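PDB 3B7F: glycosyl hydrolase, BNR repeat from Ralstonia eutropha, which is a seven-bladed beta-propeller of the BNR-repeat, sialidase-like type, and is probably a glycosyl hydrolase, although its substrate is not established. Local coordinates for residues A37-P40 and A41-W45; W265-I268 and G269-M272; F358-T361 and G362-W366; S368-E371 and G372-Q376. All blocks are in the same frame, centred on the assembly; numbering follows the deposited sequence.

Interaction 1: A37-P40 and A41-W45. With EDO (1,2-ethanediol), chain P.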
# COMPACT_ATOMS: atom_id res chain seq x y z
N ALA A 37 18.21 7.49 -4.17
CA ALA A 37 18.74 8.10 -2.94
C ALA A 37 18.94 9.60 -3.14
O ALA A 37 19.52 10.02 -4.14
CB ALA A 37 20.05 7.41 -2.52
N SER A 38 18.47 10.41 -2.20
CA SER A 38 18.62 11.86 -2.29
C SER A 38 19.78 12.40 -1.48
O SER A 38 20.36 11.70 -0.64
CB SER A 38 17.37 12.58 -1.81
OG SER A 38 17.30 12.67 -0.39
N ASP A 39 20.11 13.66 -1.78
CA ASP A 39 21.00 14.48 -0.96
C ASP A 39 20.13 14.94 0.25
O ASP A 39 18.90 14.73 0.25
CB ASP A 39 21.62 15.65 -1.76
CG ASP A 39 20.60 16.60 -2.35
OD1 ASP A 39 19.37 16.38 -2.27
OD2 ASP A 39 21.04 17.58 -2.96
N PRO A 40 20.73 15.54 1.29
CA PRO A 40 19.91 15.94 2.44
C PRO A 40 18.78 16.94 2.14
O PRO A 40 17.73 16.91 2.79
CB PRO A 40 20.94 16.57 3.39
CG PRO A 40 22.26 16.02 2.93
CD PRO A 40 22.16 15.88 1.48
N ALA A 41 19.01 17.81 1.17
CA ALA A 41 18.05 18.80 0.73
C ALA A 41 16.95 18.22 -0.17
O ALA A 41 16.07 18.95 -0.52
CB ALA A 41 18.78 19.95 -0.01
N ARG A 42 17.02 16.93 -0.55
CA ARG A 42 16.05 16.27 -1.43
C ARG A 42 15.89 16.96 -2.77
O ARG A 42 14.76 17.03 -3.30
CB ARG A 42 14.68 16.10 -0.75
CG ARG A 42 14.70 15.21 0.48
CD ARG A 42 13.35 15.16 1.15
NE ARG A 42 13.03 16.45 1.76
CZ ARG A 42 11.83 16.86 2.20
NH1 ARG A 42 10.77 16.12 2.05
NH2 ARG A 42 11.71 18.07 2.76
N ARG A 43 17.01 17.48 -3.31
CA ARG A 43 16.94 18.15 -4.63
C ARG A 43 17.57 17.33 -5.76
O ARG A 43 17.00 17.30 -6.84
CB ARG A 43 17.43 19.60 -4.58
CG ARG A 43 18.84 19.93 -5.00
CD ARG A 43 18.83 21.35 -5.55
NE ARG A 43 18.16 21.43 -6.87
CZ ARG A 43 18.76 21.44 -8.07
NH1 ARG A 43 20.09 21.42 -8.21
NH2 ARG A 43 18.00 21.51 -9.16
N THR A 44 18.70 16.67 -5.52
CA THR A 44 19.32 15.79 -6.52
C THR A 44 19.16 14.34 -6.03
O THR A 44 19.23 14.08 -4.82
CB THR A 44 20.80 16.13 -6.79
OG1 THR A 44 21.55 15.95 -5.59
CG2 THR A 44 20.94 17.58 -7.27
N TRP A 45 18.94 13.41 -6.97
CA TRP A 45 18.74 11.99 -6.71
C TRP A 45 19.67 11.08 -7.53
O TRP A 45 19.99 11.38 -8.67
CB TRP A 45 17.29 11.59 -6.98
CG TRP A 45 16.30 12.25 -6.05
CD1 TRP A 45 15.83 13.51 -6.14
CD2 TRP A 45 15.65 11.67 -4.91
NE1 TRP A 45 14.94 13.76 -5.15
CE2 TRP A 45 14.81 12.65 -4.36
CE3 TRP A 45 15.70 10.42 -4.29
CZ2 TRP A 45 14.03 12.44 -3.23
CZ3 TRP A 45 14.93 10.20 -3.16
CH2 TRP A 45 14.10 11.20 -2.64
C1 EDO P . 23.38 11.84 -3.40
O1 EDO P . 22.32 10.95 -3.74
C2 EDO P . 23.56 12.90 -4.49
O2 EDO P . 22.29 13.22 -5.09
O HOH W 1 15.33 18.17 3.04
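Asp-39 reaches across the loop to the backbone of Arg-43 and Thr-44, and its carboxylate carries much of the contact. At the root of this side chain, Asp-39 CB approaches Thr-44 OG1 at 3.8 Å. With chi1 at 59°, CG sits between the backbone N and the carbonyl carbon, which folds the carboxylate toward the loop's second half. Asp-39 OD1 then receives Arg-43 N at 2.8 Å on its syn lone pair and, more weakly, Thr-44 N at 3.3 Å. The other oxygen, Asp-39 OD2, faces Thr-44 OG1 at 3.1 Å in a weak bond; that hydroxyl also hydrogen-bonds a 1,2-ethanediol, with the donor undecided.

The backbone of Asp-39 is engaged as well. Its N bonds to Thr-44 O, while Asp-39 O is gripped from opposite faces of the carbonyl plane by Ser-38 OG at 2.7 Å and by Arg-42 N at 3.0 Å, the latter closing a type I turn from Asp-39 to Arg-42. Ser-38 CB lies over the six-membered ring of Trp-45, 3.4 Å from its centroid and 1° off the normal, a CH-pi contact across an antiparallel non-hydrogen-bonded pair. The serine and tryptophan flanking the loop resemble the ends of an Asp-box, though the spacing of the aspartate differs. Arg-42 extends along the protein to a salt bridge with Asp-349, and a water joins its NE to Pro-40 O. With N-H groups turned to OD1, the carboxylate's negative charge is probably offset in part by the peptide N-H groups, since the charged end of Arg-43 does not reach it.

Interaction 2: W265-I268 and G269-M272. With EDO (1,2-ethanediol), chain O.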
# COMPACT_ATOMS: atom_id res chain seq x y z
N TRP A 265 -17.34 4.19 7.93
CA TRP A 265 -16.61 4.85 6.86
C TRP A 265 -17.53 5.93 6.31
O TRP A 265 -18.69 5.63 6.00
CB TRP A 265 -16.26 3.89 5.72
CG TRP A 265 -15.30 2.82 6.10
CD1 TRP A 265 -15.60 1.53 6.39
CD2 TRP A 265 -13.87 2.94 6.24
NE1 TRP A 265 -14.47 0.84 6.70
CE2 TRP A 265 -13.39 1.68 6.63
CE3 TRP A 265 -12.96 3.99 6.07
CZ2 TRP A 265 -12.03 1.43 6.88
CZ3 TRP A 265 -11.61 3.75 6.33
CH2 TRP A 265 -11.16 2.47 6.72
N LYS A 266 -17.01 7.15 6.22
CA LYS A 266 -17.70 8.32 5.66
C LYS A 266 -16.97 8.77 4.41
O LYS A 266 -15.77 9.00 4.46
CB LYS A 266 -17.73 9.45 6.67
CG LYS A 266 -18.60 9.11 7.87
CD LYS A 266 -18.66 10.27 8.83
CE LYS A 266 -19.56 9.97 10.02
NZ LYS A 266 -19.38 11.06 10.99
N ARG A 267 -17.71 8.89 3.31
CA ARG A 267 -17.18 9.24 2.01
C ARG A 267 -16.78 10.71 1.83
O ARG A 267 -17.47 11.52 1.20
CB ARG A 267 -18.19 8.82 0.91
CG ARG A 267 -17.53 8.72 -0.49
CD ARG A 267 -18.45 8.01 -1.45
NE ARG A 267 -17.83 7.86 -2.75
CZ ARG A 267 -18.28 7.10 -3.75
NH1 ARG A 267 -19.40 6.41 -3.66
NH2 ARG A 267 -17.61 7.07 -4.88
N ILE A 268 -15.61 11.03 2.39
CA ILE A 268 -14.96 12.32 2.21
C ILE A 268 -14.67 12.61 0.76
O ILE A 268 -14.56 13.76 0.39
CB ILE A 268 -13.66 12.48 3.07
CG1 ILE A 268 -12.62 11.36 2.81
CG2 ILE A 268 -14.05 12.58 4.58
CD1 ILE A 268 -11.25 11.56 3.47
N GLY A 269 -14.57 11.56 -0.07
CA GLY A 269 -14.49 11.71 -1.50
C GLY A 269 -15.66 12.43 -2.20
O GLY A 269 -15.51 12.88 -3.31
N ASP A 270 -16.81 12.54 -1.55
CA ASP A 270 -17.92 13.35 -2.06
C ASP A 270 -17.62 14.86 -2.12
O ASP A 270 -18.39 15.59 -2.72
CB ASP A 270 -19.20 13.07 -1.26
CG ASP A 270 -19.76 11.67 -1.51
OD1 ASP A 270 -19.37 11.06 -2.52
OD2 ASP A 270 -20.61 11.17 -0.72
N ALA A 271 -16.52 15.32 -1.50
CA ALA A 271 -16.07 16.70 -1.60
C ALA A 271 -15.24 16.93 -2.86
O ALA A 271 -14.92 18.07 -3.17
CB ALA A 271 -15.28 17.12 -0.37
N MSE A 272 -14.87 15.84 -3.56
CA MSE A 272 -14.12 15.93 -4.80
C MSE A 272 -14.95 16.54 -5.92
O MSE A 272 -16.19 16.44 -5.88
CB MSE A 272 -13.60 14.55 -5.26
CG MSE A 272 -12.45 13.97 -4.42
SE MSE A 272 -10.74 14.87 -4.68
CE MSE A 272 -10.33 14.29 -6.51
C1 EDO O . -19.38 12.60 4.55
O1 EDO O . -19.47 12.78 3.13
C2 EDO O . -17.98 12.95 5.02
O2 EDO O . -17.93 13.30 6.43
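The guanidinium of Arg-267 and the carboxylate of Asp-270 lie with their planes 28° apart, and Asp-270 OD1 comes at the guanidinium on a slant. Asp-270 OD1 is 3.6 Å from Arg-267 NE, but no N-H is directed at it, so the salt bridge rests on charge alone. The aliphatic part of the arginine takes part too: Arg-267 CD approaches Asp-270 OD1 at 3.4 Å and Arg-267 CB approaches Asp-270 OD2 at 3.7 Å. Arg-267 is extended from CG to NE, with CG anti to the backbone N (chi1 -161°), and this sets its methylenes across the aspartate at about a right angle. Its NH2 has a further salt bridge to Asp-278.

Here the chain leaves the short, weakly bonded edge strand 264-266, last of the four in its blade, through an inverse gamma turn centred on Arg-267. Asp-270 N bonds to Arg-267 O at 3.0 Å, and Ala-271 N to Ile-268 O at 3.1 Å, the i to i+3 bonds of a 3-10 segment. Arg-267 O also receives O1 of a bound 1,2-ethanediol at 3.1 Å. Ile-268 packs on Ile-255 of strand 254-259 and Tyr-248 of strand 246-251, and its O takes a hydrogen bond from Trp-325 NE1.

Interaction 3: F358-T361 and G362-W366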
# COMPACT_ATOMS: atom_id res chain seq x y z
N PHE A 358 5.49 9.43 -6.29
CA PHE A 358 4.70 8.38 -6.93
C PHE A 358 5.39 7.78 -8.15
O PHE A 358 6.20 8.44 -8.79
CB PHE A 358 3.25 8.82 -7.23
CG PHE A 358 3.10 9.90 -8.31
CD1 PHE A 358 3.02 9.56 -9.65
CD2 PHE A 358 2.95 11.23 -7.95
CE1 PHE A 358 2.85 10.52 -10.63
CE2 PHE A 358 2.81 12.22 -8.95
CZ PHE A 358 2.75 11.85 -10.28
N GLY A 359 5.02 6.54 -8.46
CA GLY A 359 5.58 5.79 -9.59
C GLY A 359 4.46 5.37 -10.50
O GLY A 359 3.45 4.87 -10.04
N THR A 360 4.69 5.51 -11.80
CA THR A 360 3.68 5.21 -12.79
C THR A 360 3.97 3.87 -13.50
O THR A 360 5.08 3.38 -13.47
CB THR A 360 3.57 6.32 -13.83
OG1 THR A 360 4.71 6.29 -14.66
CG2 THR A 360 3.42 7.72 -13.17
N THR A 361 2.93 3.31 -14.13
CA THR A 361 3.08 2.08 -14.90
C THR A 361 3.94 2.34 -16.15
O THR A 361 4.48 1.42 -16.73
CB THR A 361 1.72 1.50 -15.28
OG1 THR A 361 1.02 2.45 -16.10
CG2 THR A 361 0.92 1.12 -13.98
N GLY A 362 4.04 3.61 -16.57
CA GLY A 362 4.90 4.03 -17.66
C GLY A 362 6.37 4.18 -17.26
O GLY A 362 7.19 4.56 -18.10
N GLY A 363 6.70 3.96 -15.97
CA GLY A 363 8.06 3.97 -15.49
C GLY A 363 8.70 5.24 -15.02
O GLY A 363 9.91 5.33 -15.01
N GLU A 364 7.89 6.21 -14.62
CA GLU A 364 8.36 7.49 -14.10
C GLU A 364 8.20 7.53 -12.59
O GLU A 364 7.24 6.99 -12.06
CB GLU A 364 7.56 8.64 -14.71
CG GLU A 364 7.86 8.92 -16.19
CD GLU A 364 7.00 10.03 -16.77
OE1 GLU A 364 5.82 10.15 -16.41
OE2 GLU A 364 7.46 10.76 -17.64
N ILE A 365 9.16 8.15 -11.91
CA ILE A 365 9.08 8.41 -10.49
C ILE A 365 9.03 9.92 -10.39
O ILE A 365 9.96 10.59 -10.88
CB ILE A 365 10.27 7.93 -9.66
CG1 ILE A 365 10.37 6.41 -9.69
CG2 ILE A 365 10.05 8.39 -8.21
CD1 ILE A 365 9.37 5.70 -8.75
N TRP A 366 7.92 10.44 -9.84
CA TRP A 366 7.70 11.88 -9.62
C TRP A 366 7.88 12.17 -8.14
O TRP A 366 7.40 11.41 -7.32
CB TRP A 366 6.34 12.31 -10.09
CG TRP A 366 6.23 12.23 -11.60
CD1 TRP A 366 5.90 11.14 -12.32
CD2 TRP A 366 6.43 13.29 -12.53
NE1 TRP A 366 5.87 11.44 -13.64
CE2 TRP A 366 6.19 12.76 -13.81
CE3 TRP A 366 6.80 14.63 -12.41
CZ2 TRP A 366 6.34 13.54 -14.99
CZ3 TRP A 366 6.92 15.40 -13.55
CH2 TRP A 366 6.68 14.86 -14.84
O HOH W 2 4.64 7.81 -16.71
O HOH W 3 1.35 5.17 -16.43
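A beta hairpin joins strands 356-359 and 365-368, the two central strands of a propeller blade, and its tip is a type I turn with a G1 beta bulge. Gly-363 N bonds to Thr-360 O at 3.0 Å, and Thr-360 N to Glu-364 O at the same distance, so Thr-360 stands opposite both Gly-363 and Glu-364. Gly-363, with phi at 88°, holds the positive-phi position of the bulge. Further in, Phe-358 and Trp-366 form an antiparallel hydrogen-bonded pair, Phe-358 N to Trp-366 O 2.9 Å and Trp-366 N to Phe-358 O 2.8 Å.

Their side chains point the same way, side by side. The Phe-358 ring and the five-membered ring of Trp-366 are near parallel but slid apart, with centroids 4.9 Å from each other and planes at 20°. Trp-366 CB instead lies over the phenyl face toward its rim, a CH-pi contact, and Phe-358 CE1 touches Trp-366 CD1 at 3.5 Å. Thr-360 OG1, brought over the turn by chi1 of 72°, accepts Glu-364 N at 3.2 Å. Glu-364 OE1 takes Trp-366 NE1, which lies above the carboxylate plane, and a water bridges OE1 to Thr-360 OG1. Trp-375 meets Phe-358 edge-to-face. The indole N-H, buried with its residue, is thus satisfied locally, and the same carboxylate oxygen probably helps to fix the indole's rotation beside the phenyl ring.

Interaction 4: S368-E371 and G372-Q376. With EDO (1,2-ethanediol), chain V; EDO (1,2-ethanediol), chain L.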
# COMPACT_ATOMS: atom_id res chain seq x y z
N SER A 368 8.02 15.23 -4.87
CA SER A 368 7.73 16.53 -4.32
C SER A 368 8.44 16.63 -2.99
O SER A 368 8.39 15.67 -2.22
CB SER A 368 6.25 16.70 -4.08
OG SER A 368 6.02 17.93 -3.45
N ALA A 369 9.10 17.75 -2.73
CA ALA A 369 9.71 18.02 -1.42
C ALA A 369 8.92 19.10 -0.67
O ALA A 369 9.42 19.61 0.33
CB ALA A 369 11.18 18.46 -1.59
N ASP A 370 7.71 19.44 -1.14
CA ASP A 370 6.86 20.46 -0.51
C ASP A 370 5.37 20.06 -0.40
O ASP A 370 4.48 20.82 -0.75
CB ASP A 370 7.03 21.84 -1.20
CG ASP A 370 6.59 21.85 -2.68
OD1 ASP A 370 6.38 20.79 -3.28
OD2 ASP A 370 6.46 22.96 -3.24
N GLU A 371 5.13 18.87 0.13
CA GLU A 371 3.80 18.36 0.40
C GLU A 371 2.89 18.25 -0.84
O GLU A 371 1.67 18.41 -0.75
CB GLU A 371 3.19 19.20 1.54
CG GLU A 371 4.06 19.22 2.81
CD GLU A 371 3.46 19.96 4.00
OE1 GLU A 371 2.59 20.84 3.76
OE2 GLU A 371 3.93 19.68 5.16
N GLY A 372 3.50 17.96 -1.99
CA GLY A 372 2.82 17.80 -3.25
C GLY A 372 2.54 19.04 -4.09
O GLY A 372 1.97 18.93 -5.15
N GLU A 373 2.97 20.21 -3.62
CA GLU A 373 2.75 21.45 -4.37
C GLU A 373 3.52 21.51 -5.70
O GLU A 373 3.00 22.03 -6.67
CB GLU A 373 3.06 22.66 -3.50
CG GLU A 373 2.09 22.82 -2.32
CD GLU A 373 0.65 23.12 -2.78
OE1 GLU A 373 0.49 24.07 -3.60
OE2 GLU A 373 -0.29 22.44 -2.29
N HIS A 374 4.75 21.01 -5.73
CA HIS A 374 5.56 20.95 -6.97
C HIS A 374 6.08 19.54 -7.13
O HIS A 374 6.37 18.87 -6.15
CB HIS A 374 6.69 21.96 -6.95
CG HIS A 374 6.23 23.38 -6.86
ND1 HIS A 374 5.89 23.97 -5.66
CD2 HIS A 374 6.07 24.33 -7.80
CE1 HIS A 374 5.52 25.22 -5.88
NE2 HIS A 374 5.62 25.46 -7.17
N TRP A 375 6.16 19.11 -8.39
CA TRP A 375 6.60 17.78 -8.77
C TRP A 375 7.77 17.90 -9.74
O TRP A 375 7.83 18.83 -10.52
CB TRP A 375 5.43 16.99 -9.43
CG TRP A 375 4.31 16.77 -8.48
CD1 TRP A 375 3.19 17.53 -8.34
CD2 TRP A 375 4.22 15.73 -7.50
NE1 TRP A 375 2.40 17.01 -7.34
CE2 TRP A 375 3.01 15.91 -6.81
CE3 TRP A 375 5.06 14.67 -7.14
CZ2 TRP A 375 2.62 15.07 -5.76
CZ3 TRP A 375 4.66 13.84 -6.10
CH2 TRP A 375 3.46 14.05 -5.42
N GLN A 376 8.67 16.93 -9.66
CA GLN A 376 9.83 16.82 -10.52
C GLN A 376 9.99 15.35 -10.85
O GLN A 376 9.94 14.50 -9.96
CB GLN A 376 11.07 17.32 -9.77
CG GLN A 376 12.42 17.26 -10.50
CD GLN A 376 12.62 18.32 -11.59
OE1 GLN A 376 12.31 19.51 -11.40
NE2 GLN A 376 13.20 17.88 -12.73
C1 EDO V . 3.87 23.57 1.88
O1 EDO V . 3.75 23.60 0.46
C2 EDO V . 5.15 22.85 2.27
O2 EDO V . 6.31 23.54 1.76
C1 EDO L . 2.17 27.35 -4.00
O1 EDO L . 2.43 25.97 -4.22
C2 EDO L . 2.33 28.05 -5.33
O2 EDO L . 1.66 29.32 -5.30
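Asp-370 and His-374 meet through both backbone and side chain. Asp-370 OD2 offers its syn lone pair to His-374 ND1 at 2.7 Å, a nearly straight bond (163°) at the edge of the imidazole and near its plane, while Asp-370 OD1 accepts His-374 N at 3.0 Å. Carboxylate and ring planes are 31° apart. Beside them, Ser-368 OG accepts Gly-372 N at 2.9 Å. Asp-370 N also bonds to Ser-368 OG at 3.2 Å, an ST turn, and Ser-368 OG lies 2.9 Å from His-374 O, a weak bond at most. Having OG anti to the backbone N (chi1 176°) directs this hydroxyl into the loop, and Ser-368 CB makes a CH-pi contact over the face of the six-membered ring of Trp-375, a little off its centre.

Residues 368 to 375 read Ser-X-Asp-X-Gly-X-X-Trp, the Asp-box (BNR) signature, here folded about a type I' turn from Asp-370 to Glu-373 with Glu-371 and Gly-372 both at positive phi. Farther out, Glu-371 O takes hydrogen bonds from Gln-328 and Trp-294 of the adjacent blade. The bidentate use of Asp-370 binds imidazole and peptide N-H together; its carboxylate probably favours a proton on ND1 of His-374.

In the fold
From the N terminus, interaction 1 closes the turn between strands 32-38 and 45-51, in the blade that strand 385-391 completes from the C-terminal end. Interaction 2 follows far along the chain, on the exit from strand 264-266; its centre is about 35 Å from that of interaction 1. Interaction 3 then closes the hairpin 356-359/365-368, and interaction 4 the next connection, into strand 376-379. All four lie in series, with none nested or crossed. Interactions 3 and 4 share one blade and touch through Phe-358 CD2 and Trp-375 CZ3, 3.6 Å apart, while Arg-42 NH2 packs 3.7 Å from Ala-369 O, bringing the neighbouring loops of interactions 1 and 4 together.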